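Local coordinates for structural protein VP1 (Trichodysplasia spinulosa-associated polyomavirus, PDB 4U60) that forms the pentameric jelly-roll building block of the viral coat and binds sialylated glycans such as the GM1 oligosaccharide, at residues 67-78 / 237-247; 89-97 / 224-235. One frame throughout, in Å; residues are numbered along the deposited sequence. Where two conformers were deposited one is given.

Interaction 1 of 2, residues 67-78 / 237-247; sequences TYSTARINLPML and CKGDGLYVSCC
Ile73 and Leu242 face each other as a hydrogen-bonded antiparallel pair, and Ile73 N reaches Leu242 O at 2.7 Å. The same ladder runs on through Ala71 with Val244 and Ser69 with Cys246, where strands 69-74 and 241-254 meet as neighbours in the coat protein's jelly roll. The tightly packed face carries Ile73, Leu242, Val244 and Cys246 and lies against strands 12-29 and 260-279. At its end Leu75 inserts its two methyl branches, CD1 against Cys237 CB at 3.6 Å and CD2 toward Leu242 CB at 4.1 Å, while Leu75 N is held by Asp240 O.

The other face is looser and wetter. Arg72 runs extended, CG anti to the backbone N (chi1 176°), which lays its CG over the face of the Tyr243 ring, in the conformer given, 4.1 Å from the centroid, in a CH-pi contact. Its guanidinium stands almost perpendicular to that ring, with Gly241 CA over one face; a water links Arg72 NH2, Tyr243 OH and Lys238 O. Farther along, Thr70 OG1 and Ser245 OG share a hydrogen bond of 2.9 Å. The contact therefore divides its chemistry by face: mostly apolar side chains, with Ser69 bonded through OG to Asn30 O, turn toward the interior, whereas the arginine packs its stem on Tyr243 and its guanidinium on Gly241, leaving an edge to water.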
loop_
_atom_site.group_PDB
_atom_site.type_symbol
_atom_site.label_atom_id
_atom_site.label_comp_id
_atom_site.label_asym_id
_atom_site.label_seq_id
_atom_site.Cartn_x
_atom_site.Cartn_y
_atom_site.Cartn_z
ATOM N N THR C 67 -4.331 -28.064 -2.021
ATOM C CA THR C 67 -5.679 -28.256 -2.526
ATOM C C THR C 67 -6.640 -27.366 -1.743
ATOM O O THR C 67 -6.277 -26.803 -0.698
ATOM C CB THR C 67 -6.130 -29.722 -2.418
ATOM O OG1 THR C 67 -5.901 -30.199 -1.091
ATOM C CG2 THR C 67 -5.367 -30.588 -3.401
ATOM N N TYR C 68 -7.838 -27.194 -2.266
ATOM C CA TYR C 68 -8.879 -26.447 -1.545
ATOM C C TYR C 68 -9.397 -27.206 -0.337
ATOM O O TYR C 68 -9.578 -28.442 -0.363
ATOM C CB TYR C 68 -10.041 -26.081 -2.457
ATOM C CG TYR C 68 -9.671 -25.099 -3.551
ATOM C CD1 TYR C 68 -9.503 -23.758 -3.252
ATOM C CD2 TYR C 68 -9.446 -25.514 -4.853
ATOM C CE1 TYR C 68 -9.177 -22.840 -4.237
ATOM C CE2 TYR C 68 -9.101 -24.617 -5.844
ATOM C CZ TYR C 68 -8.947 -23.273 -5.522
ATOM O OH TYR C 68 -8.597 -22.358 -6.493
ATOM N N SER C 69 -9.624 -26.467 0.750
ATOM C CA SER C 69 -10.419 -26.965 1.847
ATOM C C SER C 69 -11.885 -26.707 1.543
ATOM O O SER C 69 -12.233 -25.675 0.983
ATOM C CB SER C 69 -10.052 -26.238 3.130
ATOM O OG SER C 69 -8.674 -26.429 3.438
ATOM N N THR C 70 -12.761 -27.611 1.955
ATOM C CA THR C 70 -14.184 -27.402 1.760
ATOM C C THR C 70 -15.012 -28.288 2.695
ATOM O O THR C 70 -14.579 -29.355 3.140
ATOM C CB THR C 70 -14.598 -27.639 0.288
ATOM O OG1 THR C 70 -15.900 -27.084 0.043
ATOM C CG2 THR C 70 -14.602 -29.117 -0.067
ATOM N N ALA C 71 -16.206 -27.800 2.992
ATOM C CA ALA C 71 -17.190 -28.556 3.773
ATOM C C ALA C 71 -18.590 -28.163 3.355
ATOM O O ALA C 71 -18.834 -27.017 2.927
ATOM C CB ALA C 71 -17.031 -28.287 5.267
ATOM N N ARG C 72 -19.500 -29.125 3.455
ATOM C CA ARG C 72 -20.922 -28.880 3.376
ATOM C C ARG C 72 -21.450 -29.016 4.786
ATOM O O ARG C 72 -21.274 -30.068 5.419
ATOM C CB ARG C 72 -21.615 -29.904 2.485
ATOM C CG ARG C 72 -23.121 -29.743 2.441
ATOM C CD ARG C 72 -23.781 -30.916 1.722
ATOM N NE ARG C 72 -25.212 -30.704 1.592
ATOM C CZ ARG C 72 -26.091 -30.885 2.566
ATOM N NH1 ARG C 72 -25.698 -31.313 3.767
ATOM N NH2 ARG C 72 -27.385 -30.658 2.331
ATOM N N ILE C 73 -22.112 -27.974 5.273
ATOM C CA ILE C 73 -22.708 -28.012 6.604
ATOM C C ILE C 73 -24.217 -28.211 6.477
ATOM O O ILE C 73 -24.888 -27.501 5.737
ATOM C CB ILE C 73 -22.448 -26.708 7.393
ATOM C CG1 ILE C 73 -20.951 -26.386 7.473
ATOM C CG2 ILE C 73 -23.079 -26.784 8.778
ATOM C CD1 ILE C 73 -20.062 -27.428 8.081
ATOM N N ASN C 74 -24.733 -29.179 7.223
ATOM C CA ASN C 74 -26.160 -29.453 7.271
ATOM C C ASN C 74 -26.870 -28.425 8.103
ATOM O O ASN C 74 -26.532 -28.244 9.273
ATOM C CB ASN C 74 -26.413 -30.807 7.918
ATOM C CG ASN C 74 -25.949 -31.935 7.052
ATOM O OD1 ASN C 74 -26.407 -32.070 5.913
ATOM N ND2 ASN C 74 -25.033 -32.744 7.561
ATOM N N LEU C 75 -27.857 -27.773 7.516
ATOM C CA LEU C 75 -28.640 -26.776 8.204
ATOM C C LEU C 75 -29.930 -27.396 8.722
ATOM O O LEU C 75 -30.354 -28.465 8.256
ATOM C CB LEU C 75 -28.964 -25.622 7.273
ATOM C CG LEU C 75 -27.735 -24.924 6.678
ATOM C CD1 LEU C 75 -28.175 -23.894 5.652
ATOM C CD2 LEU C 75 -26.859 -24.301 7.748
ATOM N N PRO C 76 -30.575 -26.722 9.678
ATOM C CA PRO C 76 -31.822 -27.251 10.198
ATOM C C PRO C 76 -32.859 -27.433 9.093
ATOM O O PRO C 76 -33.058 -26.525 8.274
ATOM C CB PRO C 76 -32.267 -26.170 11.175
ATOM C CG PRO C 76 -31.001 -25.546 11.632
ATOM C CD PRO C 76 -30.147 -25.516 10.403
ATOM N N MET C 77 -33.482 -28.604 9.069
ATOM C CA MET C 77 -34.432 -28.928 8.030
ATOM C C MET C 77 -35.668 -28.037 8.151
ATOM O O MET C 77 -36.273 -27.956 9.217
ATOM C CB MET C 77 -34.828 -30.393 8.128
ATOM C CG MET C 77 -35.434 -30.939 6.855
ATOM S SD MET C 77 -36.848 -31.918 7.269
ATOM C CE MET C 77 -38.039 -30.650 7.698
ATOM N N LEU C 78 -36.052 -27.408 7.041
ATOM C CA LEU C 78 -37.118 -26.398 7.011
ATOM C C LEU C 78 -38.483 -26.883 6.499
ATOM O O LEU C 78 -39.523 -26.395 6.950
ATOM C CB LEU C 78 -36.672 -25.235 6.118
ATOM C CG LEU C 78 -35.512 -24.395 6.641
ATOM C CD1 LEU C 78 -35.003 -23.432 5.577
ATOM C CD2 LEU C 78 -35.938 -23.659 7.900
ATOM N N CYS C 237 -29.555 -21.703 0.390
ATOM C CA CYS C 237 -28.971 -22.998 0.677
ATOM C C CYS C 237 -29.830 -24.159 0.199
ATOM O O CYS C 237 -30.770 -24.604 0.887
ATOM C CB CYS C 237 -28.685 -23.095 2.178
ATOM S SG CYS C 237 -27.386 -21.924 2.655
ATOM N N LYS C 238 -29.485 -24.641 -0.992
ATOM C CA LYS C 238 -30.228 -25.699 -1.652
ATOM C C LYS C 238 -30.103 -26.998 -0.872
ATOM O O LYS C 238 -29.004 -27.374 -0.438
ATOM C CB LYS C 238 -29.725 -25.861 -3.078
ATOM C CG LYS C 238 -30.036 -24.655 -3.956
ATOM C CD LYS C 238 -29.418 -24.788 -5.338
ATOM C CE LYS C 238 -29.797 -23.602 -6.224
ATOM N NZ LYS C 238 -29.201 -23.691 -7.584
ATOM N N GLY C 239 -31.234 -27.653 -0.661
ATOM C CA GLY C 239 -31.279 -28.872 0.142
ATOM C C GLY C 239 -30.789 -28.686 1.566
ATOM O O GLY C 239 -30.293 -29.632 2.181
ATOM N N ASP C 240 -30.929 -27.471 2.096
ATOM C CA ASP C 240 -30.450 -27.130 3.445
ATOM C C ASP C 240 -28.966 -27.444 3.661
ATOM O O ASP C 240 -28.567 -27.864 4.747
ATOM C CB ASP C 240 -31.317 -27.851 4.494
ATOM C CG ASP C 240 -32.784 -27.509 4.367
ATOM O OD1 ASP C 240 -33.106 -26.391 3.885
ATOM O OD2 ASP C 240 -33.638 -28.371 4.717
ATOM N N GLY C 241 -28.135 -27.165 2.659
ATOM C CA GLY C 241 -26.686 -27.339 2.782
ATOM C C GLY C 241 -26.004 -26.006 2.583
ATOM O O GLY C 241 -26.334 -25.279 1.647
ATOM N N LEU C 242 -25.059 -25.700 3.453
ATOM C CA LEU C 242 -24.227 -24.493 3.350
ATOM C C LEU C 242 -22.840 -24.945 2.961
ATOM O O LEU C 242 -22.263 -25.824 3.598
ATOM C CB LEU C 242 -24.183 -23.798 4.705
ATOM C CG LEU C 242 -23.255 -22.598 4.866
ATOM C CD1 LEU C 242 -23.682 -21.477 3.934
ATOM C CD2 LEU C 242 -23.266 -22.155 6.321
ATOM N N TYR C 243 -22.273 -24.296 1.954
ATOM C CA TYR C 243 -20.985 -24.705 1.420
ATOM C C TYR C 243 -19.940 -23.639 1.693
ATOM O O TYR C 243 -20.131 -22.476 1.326
ATOM C CB TYR C 243 -21.144 -24.986 -0.078
ATOM C CG TYR C 243 -22.171 -26.075 -0.365
ATOM C CD1 TYR C 243 -23.532 -25.838 -0.228
ATOM C CD2 TYR C 243 -21.765 -27.336 -0.751
ATOM C CE1 TYR C 243 -24.455 -26.829 -0.484
ATOM C CE2 TYR C 243 -22.674 -28.334 -1.010
ATOM C CZ TYR C 243 -24.017 -28.071 -0.882
ATOM O OH TYR C 243 -24.895 -29.075 -1.153
ATOM N N VAL C 244 -18.849 -24.064 2.326
ATOM C CA VAL C 244 -17.767 -23.171 2.724
ATOM C C VAL C 244 -16.472 -23.737 2.182
ATOM O O VAL C 244 -16.205 -24.935 2.333
ATOM C CB VAL C 244 -17.697 -23.058 4.260
ATOM C CG1 VAL C 244 -16.604 -22.103 4.673
ATOM C CG2 VAL C 244 -19.051 -22.617 4.810
ATOM N N SER C 245 -15.660 -22.866 1.573
ATOM C CA SER C 245 -14.429 -23.315 0.940
ATOM C C SER C 245 -13.340 -22.295 1.162
ATOM O O SER C 245 -13.639 -21.109 1.282
ATOM C CB SER C 245 -14.632 -23.502 -0.568
ATOM O OG SER C 245 -15.776 -24.319 -0.844
ATOM N N CYS C 246 -12.090 -22.735 1.149
ATOM C CA CYS C 246 -10.992 -21.787 1.345
ATOM C C CYS C 246 -9.634 -22.365 1.014
ATOM O O CYS C 246 -9.499 -23.573 0.789
ATOM C CB CYS C 246 -10.994 -21.237 2.777
ATOM S SG CYS C 246 -10.706 -22.465 4.071
ATOM N N CYS C 247 -8.636 -21.477 0.966
ATOM C CA CYS C 247 -7.246 -21.879 0.906
ATOM C C CYS C 247 -6.439 -20.710 1.444
ATOM O O CYS C 247 -6.674 -19.571 1.057
ATOM C CB CYS C 247 -6.818 -22.233 -0.511
ATOM S SG CYS C 247 -5.141 -22.900 -0.616
HETATM O O HOH W 1 -27.512 -29.679 -0.170
HETATM O O HOH W 2 -36.138 -28.916 3.923
#

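Interaction 2 of 2, residues 89-97 / 224-235; sequences MWEAVSVKT and TTVLLDENGVGP
Glu91 swings CG to the far side from its own N (chi1 178°) and stays extended, which carries the carboxylate across to the backbone of Gly234, just past a turn. There OE2 accepts Gly234 N at 2.8 Å through its anti lone pair, in a bond bent only slightly from straight (172°). Leu227 instead has CG beside its backbone N (chi1 -62°), and its methyls settle along the strand: CD1 lies 3.9 Å from Ala92 CB and CD2 lies 4.0 Å from Val95 CG1. Ala92 N is bound to Pro235 O, while Ala92 O, buried against Leu227 CB and Pro235 CD, has no hydrogen-bond partner.

Regular pairing is short: Val95 with Thr225 is the hydrogen-bonded pair, Val95 CG1 running alongside Thr225 CB at 3.8 Å, and Ser94 with Val226 the non-hydrogen-bonded one. Just before it the strand is distorted: Val93 O takes Leu227 N at 2.9 Å from well above its carbonyl plane, and Val93 and Ser94 form a classic beta bulge opposite Leu272. Beyond Leu228 the chain reverses through a type I turn, where Asp229 OD1 makes an Asx turn and receives Asn231 N and Val233 N from opposite faces of its carboxylate.

Strand 86-99 thus lies between this irregular segment and strand 260-279, whose Arg274 and Arg276 form salt bridges with Glu91 OE1, while Leu227 packs on Val135 of strand 129-136 and Tyr204 of strand 201-208.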
loop_
_atom_site.group_PDB
_atom_site.type_symbol
_atom_site.label_atom_id
_atom_site.label_comp_id
_atom_site.label_asym_id
_atom_site.label_seq_id
_atom_site.Cartn_x
_atom_site.Cartn_y
_atom_site.Cartn_z
ATOM N N MET C 89 -36.096 -21.405 2.569
ATOM C CA MET C 89 -34.682 -21.705 2.419
ATOM C C MET C 89 -33.881 -20.832 3.382
ATOM O O MET C 89 -34.311 -19.732 3.717
ATOM C CB MET C 89 -34.220 -21.412 0.995
ATOM C CG MET C 89 -34.933 -22.228 -0.060
ATOM S SD MET C 89 -34.233 -21.963 -1.704
ATOM C CE MET C 89 -32.740 -22.931 -1.588
ATOM N N TRP C 90 -32.740 -21.343 3.824
ATOM C CA TRP C 90 -31.778 -20.545 4.590
ATOM C C TRP C 90 -31.023 -19.664 3.620
ATOM O O TRP C 90 -30.537 -20.132 2.589
ATOM C CB TRP C 90 -30.792 -21.423 5.360
ATOM C CG TRP C 90 -31.417 -22.127 6.514
ATOM C CD1 TRP C 90 -31.687 -23.455 6.620
ATOM C CD2 TRP C 90 -31.880 -21.524 7.728
ATOM N NE1 TRP C 90 -32.285 -23.726 7.841
ATOM C CE2 TRP C 90 -32.408 -22.550 8.533
ATOM C CE3 TRP C 90 -31.878 -20.212 8.219
ATOM C CZ2 TRP C 90 -32.936 -22.308 9.811
ATOM C CZ3 TRP C 90 -32.395 -19.972 9.479
ATOM C CH2 TRP C 90 -32.925 -21.014 10.260
ATOM N N GLU C 91 -30.941 -18.380 3.953
ATOM C CA GLU C 91 -30.222 -17.399 3.147
ATOM C C GLU C 91 -29.027 -16.923 3.967
ATOM O O GLU C 91 -29.203 -16.469 5.081
ATOM C CB GLU C 91 -31.153 -16.230 2.877
ATOM C CG GLU C 91 -30.564 -15.087 2.077
ATOM C CD GLU C 91 -31.510 -13.912 1.978
ATOM O OE1 GLU C 91 -32.615 -13.970 2.569
ATOM O OE2 GLU C 91 -31.155 -12.920 1.299
ATOM N N ALA C 92 -27.822 -17.060 3.415
ATOM C CA ALA C 92 -26.609 -16.610 4.096
ATOM C C ALA C 92 -26.496 -15.093 3.948
ATOM O O ALA C 92 -26.426 -14.584 2.854
ATOM C CB ALA C 92 -25.390 -17.293 3.500
ATOM N N VAL C 93 -26.498 -14.389 5.076
ATOM C CA VAL C 93 -26.572 -12.930 5.101
ATOM C C VAL C 93 -25.173 -12.302 5.204
ATOM O O VAL C 93 -24.892 -11.311 4.559
ATOM C CB VAL C 93 -27.382 -12.460 6.321
ATOM C CG1 VAL C 93 -27.408 -10.939 6.408
ATOM C CG2 VAL C 93 -28.801 -13.021 6.283
ATOM N N SER C 94 -24.330 -12.897 6.028
ATOM C CA SER C 94 -23.008 -12.339 6.314
ATOM C C SER C 94 -22.102 -13.392 6.896
ATOM O O SER C 94 -22.566 -14.408 7.424
ATOM C CB SER C 94 -23.142 -11.165 7.308
ATOM O OG SER C 94 -23.691 -11.579 8.552
ATOM N N VAL C 95 -20.796 -13.114 6.834
ATOM C CA VAL C 95 -19.793 -14.000 7.419
ATOM C C VAL C 95 -18.718 -13.166 8.098
ATOM O O VAL C 95 -18.301 -12.133 7.562
ATOM C CB VAL C 95 -19.167 -14.951 6.381
ATOM C CG1 VAL C 95 -18.531 -14.184 5.217
ATOM C CG2 VAL C 95 -18.165 -15.889 7.044
ATOM N N LYS C 96 -18.294 -13.619 9.270
ATOM C CA LYS C 96 -17.066 -13.134 9.914
ATOM C C LYS C 96 -16.068 -14.264 9.734
ATOM O O LYS C 96 -16.294 -15.384 10.168
ATOM C CB LYS C 96 -17.300 -12.830 11.392
ATOM C CG LYS C 96 -18.400 -11.809 11.639
ATOM C CD LYS C 96 -18.587 -11.475 13.112
ATOM C CE LYS C 96 -17.504 -10.559 13.653
ATOM N NZ LYS C 96 -17.578 -10.395 15.127
ATOM N N THR C 97 -14.959 -13.988 9.076
ATOM C CA THR C 97 -13.961 -15.030 8.844
ATOM C C THR C 97 -12.571 -14.496 9.161
ATOM O O THR C 97 -12.295 -13.311 8.922
ATOM C CB THR C 97 -14.064 -15.565 7.387
ATOM O OG1 THR C 97 -13.093 -16.582 7.138
ATOM C CG2 THR C 97 -13.905 -14.456 6.346
ATOM N N THR C 224 -17.178 -7.852 9.539
ATOM C CA THR C 224 -18.303 -8.628 8.993
ATOM C C THR C 224 -18.324 -8.418 7.477
ATOM O O THR C 224 -18.274 -7.281 7.004
ATOM C CB THR C 224 -19.609 -8.165 9.632
ATOM O OG1 THR C 224 -19.592 -8.483 11.033
ATOM C CG2 THR C 224 -20.820 -8.868 8.990
ATOM N N THR C 225 -18.358 -9.505 6.728
ATOM C CA THR C 225 -18.447 -9.450 5.264
ATOM C C THR C 225 -19.911 -9.725 4.873
ATOM O O THR C 225 -20.437 -10.772 5.193
ATOM C CB THR C 225 -17.557 -10.517 4.633
ATOM O OG1 THR C 225 -16.195 -10.337 5.070
ATOM C CG2 THR C 225 -17.647 -10.451 3.120
ATOM N N VAL C 226 -20.555 -8.766 4.232
ATOM C CA VAL C 226 -21.936 -8.899 3.794
ATOM C C VAL C 226 -21.976 -9.798 2.554
ATOM O O VAL C 226 -21.242 -9.571 1.596
ATOM C CB VAL C 226 -22.545 -7.513 3.497
ATOM C CG1 VAL C 226 -23.945 -7.644 2.910
ATOM C CG2 VAL C 226 -22.575 -6.662 4.762
ATOM N N LEU C 227 -22.821 -10.830 2.605
ATOM C CA LEU C 227 -22.977 -11.789 1.508
ATOM C C LEU C 227 -24.177 -11.492 0.596
ATOM O O LEU C 227 -24.382 -12.166 -0.418
ATOM C CB LEU C 227 -23.072 -13.216 2.069
ATOM C CG LEU C 227 -21.837 -13.712 2.834
ATOM C CD1 LEU C 227 -22.184 -15.003 3.566
ATOM C CD2 LEU C 227 -20.666 -13.943 1.894
ATOM N N LEU C 228 -24.975 -10.503 0.966
ATOM C CA LEU C 228 -26.096 -10.074 0.127
ATOM C C LEU C 228 -25.594 -9.506 -1.204
ATOM O O LEU C 228 -24.587 -8.803 -1.256
ATOM C CB LEU C 228 -26.911 -9.019 0.854
ATOM C CG LEU C 228 -27.496 -9.437 2.214
ATOM C CD1 LEU C 228 -28.412 -8.339 2.737
ATOM C CD2 LEU C 228 -28.254 -10.754 2.139
ATOM N N ASP C 229 -26.288 -9.814 -2.287
ATOM C CA ASP C 229 -25.924 -9.234 -3.580
ATOM C C ASP C 229 -26.533 -7.846 -3.748
ATOM O O ASP C 229 -27.109 -7.291 -2.804
ATOM C CB ASP C 229 -26.285 -10.193 -4.712
ATOM C CG ASP C 229 -27.788 -10.371 -4.917
ATOM O OD1 ASP C 229 -28.615 -9.586 -4.410
ATOM O OD2 ASP C 229 -28.138 -11.350 -5.612
ATOM N N GLU C 230 -26.415 -7.293 -4.959
ATOM C CA GLU C 230 -26.936 -5.953 -5.264
ATOM C C GLU C 230 -28.459 -5.834 -5.136
ATOM O O GLU C 230 -28.983 -4.731 -4.970
ATOM C CB GLU C 230 -26.471 -5.473 -6.657
ATOM C CG GLU C 230 -26.811 -6.396 -7.828
ATOM C CD GLU C 230 -25.672 -7.327 -8.196
ATOM O OE1 GLU C 230 -25.204 -8.075 -7.311
ATOM O OE2 GLU C 230 -25.234 -7.328 -9.375
ATOM N N ASN C 231 -29.165 -6.963 -5.210
ATOM C CA ASN C 231 -30.611 -6.977 -5.009
ATOM C C ASN C 231 -31.007 -7.329 -3.576
ATOM O O ASN C 231 -32.167 -7.556 -3.306
ATOM C CB ASN C 231 -31.264 -7.972 -5.971
ATOM C CG ASN C 231 -30.940 -7.671 -7.426
ATOM O OD1 ASN C 231 -31.123 -6.547 -7.884
ATOM N ND2 ASN C 231 -30.441 -8.664 -8.147
ATOM N N GLY C 232 -30.040 -7.400 -2.663
ATOM C CA GLY C 232 -30.330 -7.702 -1.270
ATOM C C GLY C 232 -30.559 -9.173 -0.957
ATOM O O GLY C 232 -31.139 -9.507 0.086
ATOM N N VAL C 233 -30.072 -10.057 -1.825
ATOM C CA VAL C 233 -30.281 -11.495 -1.650
ATOM C C VAL C 233 -28.952 -12.202 -1.436
ATOM O O VAL C 233 -28.041 -12.028 -2.226
ATOM C CB VAL C 233 -30.986 -12.118 -2.879
ATOM C CG1 VAL C 233 -31.315 -13.578 -2.607
ATOM C CG2 VAL C 233 -32.255 -11.345 -3.216
ATOM N N GLY C 234 -28.871 -13.004 -0.376
ATOM C CA GLY C 234 -27.688 -13.798 -0.067
ATOM C C GLY C 234 -27.760 -15.159 -0.744
ATOM O O GLY C 234 -28.806 -15.523 -1.297
ATOM N N PRO C 235 -26.679 -15.948 -0.657
ATOM C CA PRO C 235 -26.739 -17.332 -1.137
ATOM C C PRO C 235 -27.910 -18.098 -0.490
ATOM O O PRO C 235 -28.134 -17.973 0.716
ATOM C CB PRO C 235 -25.399 -17.905 -0.702
ATOM C CG PRO C 235 -24.476 -16.724 -0.656
ATOM C CD PRO C 235 -25.343 -15.617 -0.114
HETATM O O HOH W 3 -14.987 -11.175 7.707
#

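In the fold
Both segments of interaction 2 fall between the two segments of interaction 1 in the sequence, and the centres of the contacts lie about 14 Å apart. Trp90 joins them directly. Its backbone O is 2.9 Å from Cys237 N, and its indole NE1 is 2.9 Å from Pro76 O, both probable hydrogen bonds, while its CD1 packs 3.5 Å from Leu75 CB and equally close to Leu78 CD1. Both contacts belong to the same antiparallel sheet system and share strand 260-279 as a neighbour. Neither includes a residue of the two glycan pockets, one lined by Thr50 to Asn53 and Gln57 to Thr61, the other by His109, Arg114, Asp118 and Lys119. They are thus probably framework, separate from both pockets.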